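Local coordinates for superoxide dismutase [Ni] (Streptomyces coelicolor, PDB 1T6U) that catalyses the disproportionation of superoxide to hydrogen peroxide and molecular oxygen at a nickel centre and assembles as a hollow homohexamer, at the interface of chains A and B and the interface of chains A and C. Numbering follows the deposited sequence. Chains: chain A/B/C, Superoxide dismutase [Ni].

Each subunit of the hexamer meets its neighbours through its N-terminal loop and its helical bundle. Contacts 1 and 3 belong to the same two-fold symmetric A/B interface, their C-alpha centres about 27 Å apart: in contact 1 the loop of chain B lies on chain A, and in contact 3 the loop of chain A lies on chain B, so Cys2, Val24 and Ile43 recur with the chains' roles exchanged. Contact 2, about 29 Å from contact 1 and 21 Å from contact 3, joins chains A and C through helices 34-62 and 74-89. The helix 34-62 that receives a neighbour's nickel loop thus also helps to join chains A and C.

Contact 1: the interface of chains A and B. Residues chain A 24, 36, 39-40, 43; chain B 2-4.
B:Leu4 inserts its branched end among A:Val24, A:Phe36 and A:Ala40, forming the apolar centre where the nickel-binding loop of one subunit packs on its neighbour. Its two methyls divide the work: CD1 lies against the backbone of A:Ala40, 3.6 Å from CA, and also meets the rim of the A:Phe36 ring at CE2, while CD2 points to A:Val24, 3.8 Å from CG2. The leucine and phenylalanine side chains run roughly perpendicular to each other. Beside them A:Ile43 uses both branches. With chi1 at -73°, its CG2 lies anti to the backbone N and faces the nickel ligand B:Cys2, pressing tightly on CB at 3.5 Å and also touching SG, whereas CD1 reaches CA of B:Leu4.

At the polar rim, A:Arg39 bends at chi3 (60°) and turns its guanidinium edge to two successive backbone carbonyls. NH1 donates to B:Leu4 O at 2.9 Å, nearly straight and on a lone pair in the carbonyl plane. NH2 donates to B:Asp3 O, also at 2.9 Å, but tilted 34° from that carbonyl plane. Two bonds in the guanidinium plane should limit its rotation and help to hold the loop backbone. The receiving surface is formed by helices 12-30 and 34-62 of chain A, with the loop of chain B lying across them.

Contact 2: the interface of chains A and C. Residues chain A 59, 75, 78, 82; chain C 59, 75, 78, 82.
A:Trp59 and C:Trp59 stack face to face across the two-fold axis of the A/C interface, a symmetric aromatic pair between the helical bundles of this nickel superoxide dismutase. The indoles reach in from the two bundles and overlap through their six-membered rings, whose planes are 2° apart and whose centroids lie 3.6 Å from each other. CH2 of each sits over the partner's face, shifted toward the rim, and the two CZ2 atoms approach to 3.3 Å. Each CG is anti to the backbone N (chi1 -180° in A:Trp59 and -177° in C:Trp59), a setting that carries the indole off helix 34-62 toward its twin.

The indole N-H probably helps to hold the turn of each ring from within its own chain. A:Trp59 NE1 donates to A:His75 ND1 at 2.9 Å, and C:Trp59 NE1 does the same to C:His75 ND1; donor and acceptor lie close to both ring planes. The two histidines lie antiparallel, CB of A:His75 meeting CB of C:His75 at 3.7 Å. Around the six-membered-ring end of each indole, the opposite chain supplies aliphatic packing: A:Val78 CG1 lies at the edge of C:Trp59, near CH2, while A:Leu82 CD1 meets CZ3 at 3.7 Å. Replacing C:Trp59 with an alanine would probably deprive A:Trp59 of its stacking partner, open a gap beside A:Val78 and A:Leu82, and leave C:His75 ND1 without its indole donor.

Contact 3: the interface of chains A and B. Residues chain A 1-2, 6; chain B 16-17, 20, 24, 43, 47.
A:His1, A:Cys2 and A:Cys6 belong to the N-terminal nickel-binding loop, the nickel hook of this family, and pack here on helices 12-28 and 34-62 of chain B.

The hydrogen bond across the contact runs from the imidazole A:His1 NE2 to the carboxylate B:Glu17 OE2 at 2.8 Å. The donor meets that oxygen from above the carboxylate plane, 41° out of it, and the bond is also tilted from the imidazole plane. Within chain B, B:Arg47 grips both carboxylate oxygens of B:Glu17 side-on, through a salt bridge from NE to OE2 (2.8 Å) and a hydrogen bond from NH2 to OE1 (2.9 Å). NE and the imidazole reach OE2 from opposite faces, and the double grip probably positions the carboxylate for A:His1. B:Ser20 OG donates to B:Glu17 O at 2.8 Å.

A cation-pi contact adds to this network. B:Arg47 NH2 lies over the imidazole face, 4.0 Å from the ring centroid, with guanidinium and ring planes 48° apart. Bends at chi2 (-39°) and chi3 fold the arginine back over the ring.

Apolar contacts flank the cysteine ligands. B:Arg47 CD packs on A:Cys2 CB at 3.9 Å, beside B:Ile43, which repeats its twin's packing. Around A:Cys6, B:Val24 CG2 lies 4.0 Å from CB and B:Ser20 CB approaches SG.

Contact 1: the interface of chains A and B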
loop_
_atom_site.group_PDB
_atom_site.type_symbol
_atom_site.label_atom_id
_atom_site.label_comp_id
_atom_site.label_asym_id
_atom_site.label_seq_id
_atom_site.Cartn_x
_atom_site.Cartn_y
_atom_site.Cartn_z
ATOM N N VAL A 24 -19.292 10.043 4.742
ATOM C CA VAL A 24 -18.490 10.263 5.941
ATOM C C VAL A 24 -18.696 11.662 6.485
ATOM O O VAL A 24 -18.904 11.840 7.694
ATOM C CB VAL A 24 -17.008 9.948 5.671
ATOM C CG1 VAL A 24 -16.150 10.342 6.867
ATOM C CG2 VAL A 24 -16.826 8.461 5.403
ATOM N N PHE A 36 -14.705 8.784 17.179
ATOM C CA PHE A 36 -15.436 8.671 15.912
ATOM C C PHE A 36 -14.967 9.707 14.907
ATOM O O PHE A 36 -14.721 9.432 13.724
ATOM C CB PHE A 36 -16.939 8.772 16.169
ATOM C CG PHE A 36 -17.695 8.614 14.843
ATOM C CD1 PHE A 36 -18.191 9.713 14.182
ATOM C CD2 PHE A 36 -17.849 7.362 14.294
ATOM C CE1 PHE A 36 -18.849 9.569 12.970
ATOM C CE2 PHE A 36 -18.517 7.181 13.110
ATOM C CZ PHE A 36 -19.004 8.297 12.451
ATOM N N ARG A 39 -11.584 8.739 13.508
ATOM C CA ARG A 39 -11.725 7.641 12.542
ATOM C C ARG A 39 -12.315 8.143 11.236
ATOM O O ARG A 39 -11.831 7.759 10.151
ATOM C CB ARG A 39 -12.541 6.486 13.134
ATOM C CG ARG A 39 -11.892 5.789 14.303
ATOM C CD ARG A 39 -12.743 4.636 14.888
ATOM N NE ARG A 39 -12.904 3.712 13.783
ATOM C CZ ARG A 39 -13.989 3.381 13.117
ATOM N NH1 ARG A 39 -15.156 3.862 13.515
ATOM N NH2 ARG A 39 -13.925 2.569 12.077
ATOM N N ALA A 40 -13.349 8.971 11.304
ATOM C CA ALA A 40 -13.984 9.496 10.105
ATOM C C ALA A 40 -12.974 10.303 9.298
ATOM O O ALA A 40 -12.977 10.256 8.064
ATOM C CB ALA A 40 -15.209 10.326 10.527
ATOM N N ILE A 43 -10.498 7.954 7.537
ATOM C CA ILE A 43 -11.096 7.241 6.404
ATOM C C ILE A 43 -11.405 8.170 5.253
ATOM O O ILE A 43 -11.179 7.836 4.072
ATOM C CB ILE A 43 -12.335 6.488 6.953
ATOM C CG1 ILE A 43 -11.855 5.295 7.803
ATOM C CG2 ILE A 43 -13.306 6.080 5.892
ATOM C CD1 ILE A 43 -12.915 4.599 8.604
ATOM N N CYS B 2 -15.608 1.203 3.879
ATOM C CA CYS B 2 -14.378 1.612 4.545
ATOM C C CYS B 2 -14.364 1.319 6.035
ATOM O O CYS B 2 -13.369 1.640 6.688
ATOM C CB CYS B 2 -14.252 3.121 4.300
ATOM S SG CYS B 2 -15.834 3.911 4.748
ATOM N N ASP B 3 -15.451 0.724 6.551
ATOM C CA ASP B 3 -15.506 0.218 7.903
ATOM C C ASP B 3 -15.707 1.343 8.893
ATOM O O ASP B 3 -15.483 1.156 10.109
ATOM C CB ASP B 3 -14.269 -0.621 8.284
ATOM C CG ASP B 3 -14.540 -1.852 9.106
ATOM O OD1 ASP B 3 -15.707 -2.089 9.542
ATOM O OD2 ASP B 3 -13.521 -2.587 9.322
ATOM N N LEU B 4 -16.174 2.511 8.486
ATOM C CA LEU B 4 -16.424 3.549 9.458
ATOM C C LEU B 4 -17.535 3.200 10.427
ATOM O O LEU B 4 -17.303 3.319 11.671
ATOM C CB LEU B 4 -16.722 4.897 8.789
ATOM C CG LEU B 4 -17.043 6.060 9.742
ATOM C CD1 LEU B 4 -15.885 6.443 10.662
ATOM C CD2 LEU B 4 -17.476 7.294 8.972
#

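Contact 2: the interface of chains A and C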
loop_
_atom_site.group_PDB
_atom_site.type_symbol
_atom_site.label_atom_id
_atom_site.label_comp_id
_atom_site.label_asym_id
_atom_site.label_seq_id
_atom_site.Cartn_x
_atom_site.Cartn_y
_atom_site.Cartn_z
ATOM N N TRP A 59 -7.917 10.430 -16.845
ATOM C CA TRP A 59 -7.346 11.567 -17.575
ATOM C C TRP A 59 -6.086 11.177 -18.346
ATOM O O TRP A 59 -5.906 11.499 -19.536
ATOM C CB TRP A 59 -7.025 12.716 -16.642
ATOM C CG TRP A 59 -6.442 13.931 -17.269
ATOM C CD1 TRP A 59 -7.051 14.703 -18.240
ATOM C CD2 TRP A 59 -5.172 14.521 -17.002
ATOM N NE1 TRP A 59 -6.213 15.732 -18.565
ATOM C CE2 TRP A 59 -5.049 15.650 -17.824
ATOM C CE3 TRP A 59 -4.109 14.219 -16.139
ATOM C CZ2 TRP A 59 -3.908 16.454 -17.801
ATOM C CZ3 TRP A 59 -2.983 15.018 -16.119
ATOM C CH2 TRP A 59 -2.884 16.149 -16.956
ATOM N N HIS A 75 -9.189 19.087 -19.809
ATOM C CA HIS A 75 -8.014 19.212 -18.950
ATOM C C HIS A 75 -8.289 19.994 -17.679
ATOM O O HIS A 75 -7.940 19.550 -16.586
ATOM C CB HIS A 75 -6.860 19.903 -19.706
ATOM C CG HIS A 75 -6.158 19.085 -20.719
ATOM N ND1 HIS A 75 -5.975 17.731 -20.610
ATOM C CD2 HIS A 75 -5.556 19.434 -21.874
ATOM C CE1 HIS A 75 -5.290 17.286 -21.677
ATOM N NE2 HIS A 75 -5.032 18.320 -22.461
ATOM N N VAL A 78 -10.636 18.157 -15.267
ATOM C CA VAL A 78 -10.014 17.129 -14.413
ATOM C C VAL A 78 -9.219 17.803 -13.289
ATOM O O VAL A 78 -9.270 17.374 -12.138
ATOM C CB VAL A 78 -9.150 16.196 -15.256
ATOM C CG1 VAL A 78 -8.315 15.278 -14.378
ATOM C CG2 VAL A 78 -10.022 15.369 -16.221
ATOM N N LEU A 82 -9.843 17.323 -9.220
ATOM C CA LEU A 82 -8.834 16.896 -8.256
ATOM C C LEU A 82 -8.723 17.905 -7.133
ATOM O O LEU A 82 -8.633 17.509 -5.981
ATOM C CB LEU A 82 -7.486 16.662 -8.946
ATOM C CG LEU A 82 -7.507 15.476 -9.918
ATOM C CD1 LEU A 82 -6.199 15.360 -10.689
ATOM C CD2 LEU A 82 -7.766 14.127 -9.256
ATOM N N TRP C 59 0.722 18.599 -10.548
ATOM C CA TRP C 59 -0.281 19.203 -11.406
ATOM C C TRP C 59 -1.558 19.591 -10.676
ATOM O O TRP C 59 -2.092 20.666 -10.931
ATOM C CB TRP C 59 -0.653 18.212 -12.516
ATOM C CG TRP C 59 -1.617 18.702 -13.527
ATOM C CD1 TRP C 59 -1.521 19.761 -14.358
ATOM C CD2 TRP C 59 -2.879 18.088 -13.808
ATOM N NE1 TRP C 59 -2.626 19.852 -15.130
ATOM C CE2 TRP C 59 -3.486 18.840 -14.811
ATOM C CE3 TRP C 59 -3.556 16.992 -13.295
ATOM C CZ2 TRP C 59 -4.735 18.534 -15.336
ATOM C CZ3 TRP C 59 -4.793 16.679 -13.801
ATOM C CH2 TRP C 59 -5.367 17.448 -14.805
ATOM N N HIS C 75 -1.063 21.874 -19.011
ATOM C CA HIS C 75 -1.977 20.745 -18.834
ATOM C C HIS C 75 -1.582 19.617 -19.780
ATOM O O HIS C 75 -1.427 18.451 -19.407
ATOM C CB HIS C 75 -3.415 21.153 -19.102
ATOM C CG HIS C 75 -4.105 22.003 -18.105
ATOM N ND1 HIS C 75 -3.897 21.867 -16.745
ATOM C CD2 HIS C 75 -5.046 22.976 -18.299
ATOM C CE1 HIS C 75 -4.676 22.749 -16.120
ATOM N NE2 HIS C 75 -5.376 23.434 -17.034
ATOM N N VAL C 78 1.670 17.963 -18.800
ATOM C CA VAL C 78 1.537 16.959 -17.745
ATOM C C VAL C 78 0.898 15.706 -18.308
ATOM O O VAL C 78 1.338 14.575 -18.007
ATOM C CB VAL C 78 0.784 17.546 -16.528
ATOM C CG1 VAL C 78 0.461 16.438 -15.508
ATOM C CG2 VAL C 78 1.574 18.656 -15.902
ATOM N N LEU C 82 2.679 11.839 -18.304
ATOM C CA LEU C 82 2.088 10.637 -17.747
ATOM C C LEU C 82 2.008 9.557 -18.814
ATOM O O LEU C 82 2.286 8.388 -18.553
ATOM C CB LEU C 82 0.725 11.001 -17.123
ATOM C CG LEU C 82 0.790 11.885 -15.892
ATOM C CD1 LEU C 82 -0.632 12.229 -15.429
ATOM C CD2 LEU C 82 1.574 11.291 -14.715
#

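Contact 3: the interface of chains A and B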
loop_
_atom_site.group_PDB
_atom_site.type_symbol
_atom_site.label_atom_id
_atom_site.label_comp_id
_atom_site.label_asym_id
_atom_site.label_seq_id
_atom_site.Cartn_x
_atom_site.Cartn_y
_atom_site.Cartn_z
ATOM N N HIS A 1 -7.505 0.160 -16.638
ATOM C CA HIS A 1 -7.429 1.116 -15.516
ATOM C C HIS A 1 -6.107 0.901 -14.799
ATOM O O HIS A 1 -5.655 1.648 -13.933
ATOM C CB HIS A 1 -8.581 0.916 -14.536
ATOM C CG HIS A 1 -8.663 -0.460 -13.938
ATOM N ND1 HIS A 1 -7.897 -1.487 -14.464
ATOM C CD2 HIS A 1 -9.367 -1.003 -12.909
ATOM C CE1 HIS A 1 -8.143 -2.594 -13.766
ATOM N NE2 HIS A 1 -9.042 -2.330 -12.819
ATOM N N CYS A 2 -5.522 -0.229 -15.176
ATOM C CA CYS A 2 -4.306 -0.739 -14.528
ATOM C C CYS A 2 -3.027 -0.472 -15.321
ATOM O O CYS A 2 -1.978 -0.908 -14.867
ATOM C CB CYS A 2 -4.454 -2.252 -14.399
ATOM S SG CYS A 2 -5.055 -2.941 -15.940
ATOM N N CYS A 6 -5.493 -2.639 -19.917
ATOM C CA CYS A 6 -6.528 -3.669 -19.890
ATOM C C CYS A 6 -7.774 -3.292 -20.659
ATOM O O CYS A 6 -8.557 -4.183 -20.955
ATOM C CB CYS A 6 -6.913 -4.007 -18.447
ATOM S SG CYS A 6 -7.791 -2.683 -17.602
ATOM N N ILE B 16 -15.787 -4.679 -11.388
ATOM C CA ILE B 16 -14.884 -4.052 -12.358
ATOM C C ILE B 16 -13.462 -4.625 -12.256
ATOM O O ILE B 16 -12.789 -4.773 -13.276
ATOM C CB ILE B 16 -14.859 -2.518 -12.191
ATOM C CG1 ILE B 16 -14.179 -1.763 -13.339
ATOM C CG2 ILE B 16 -14.184 -2.098 -10.897
ATOM C CD1 ILE B 16 -14.752 -0.423 -13.732
ATOM N N GLU B 17 -12.976 -4.932 -11.041
ATOM C CA GLU B 17 -11.661 -5.551 -10.929
ATOM C C GLU B 17 -11.677 -6.937 -11.555
ATOM O O GLU B 17 -10.711 -7.299 -12.244
ATOM C CB GLU B 17 -11.200 -5.552 -9.485
ATOM C CG GLU B 17 -10.992 -4.162 -8.897
ATOM C CD GLU B 17 -9.990 -3.298 -9.630
ATOM O OE1 GLU B 17 -9.952 -2.056 -9.366
ATOM O OE2 GLU B 17 -9.223 -3.826 -10.474
ATOM N N SER B 20 -11.426 -6.585 -15.204
ATOM C CA SER B 20 -10.057 -6.295 -15.655
ATOM C C SER B 20 -9.245 -7.574 -15.610
ATOM O O SER B 20 -8.427 -7.808 -16.542
ATOM C CB SER B 20 -9.451 -5.120 -14.877
ATOM O OG SER B 20 -9.013 -5.538 -13.620
ATOM N N VAL B 24 -7.390 -8.926 -18.958
ATOM C CA VAL B 24 -5.954 -9.216 -18.989
ATOM C C VAL B 24 -5.708 -10.602 -19.540
ATOM O O VAL B 24 -4.845 -10.769 -20.406
ATOM C CB VAL B 24 -5.325 -8.996 -17.612
ATOM C CG1 VAL B 24 -3.878 -9.464 -17.618
ATOM C CG2 VAL B 24 -5.403 -7.517 -17.277
ATOM N N ILE B 43 -0.031 -7.401 -13.215
ATOM C CA ILE B 43 -1.230 -6.619 -13.088
ATOM C C ILE B 43 -2.457 -7.465 -12.781
ATOM O O ILE B 43 -3.289 -7.080 -11.942
ATOM C CB ILE B 43 -1.408 -5.790 -14.375
ATOM C CG1 ILE B 43 -0.392 -4.642 -14.373
ATOM C CG2 ILE B 43 -2.842 -5.333 -14.523
ATOM C CD1 ILE B 43 -0.209 -4.026 -15.761
ATOM N N ARG B 47 -4.991 -6.882 -9.581
ATOM C CA ARG B 47 -6.429 -6.589 -9.697
ATOM C C ARG B 47 -7.228 -7.707 -9.078
ATOM O O ARG B 47 -8.282 -7.470 -8.454
ATOM C CB ARG B 47 -6.862 -6.352 -11.148
ATOM C CG ARG B 47 -5.992 -5.390 -11.944
ATOM C CD ARG B 47 -5.491 -4.183 -11.172
ATOM N NE ARG B 47 -6.485 -3.260 -10.679
ATOM C CZ ARG B 47 -6.246 -1.996 -10.338
ATOM N NH1 ARG B 47 -5.020 -1.511 -10.449
ATOM N NH2 ARG B 47 -7.224 -1.195 -9.879
#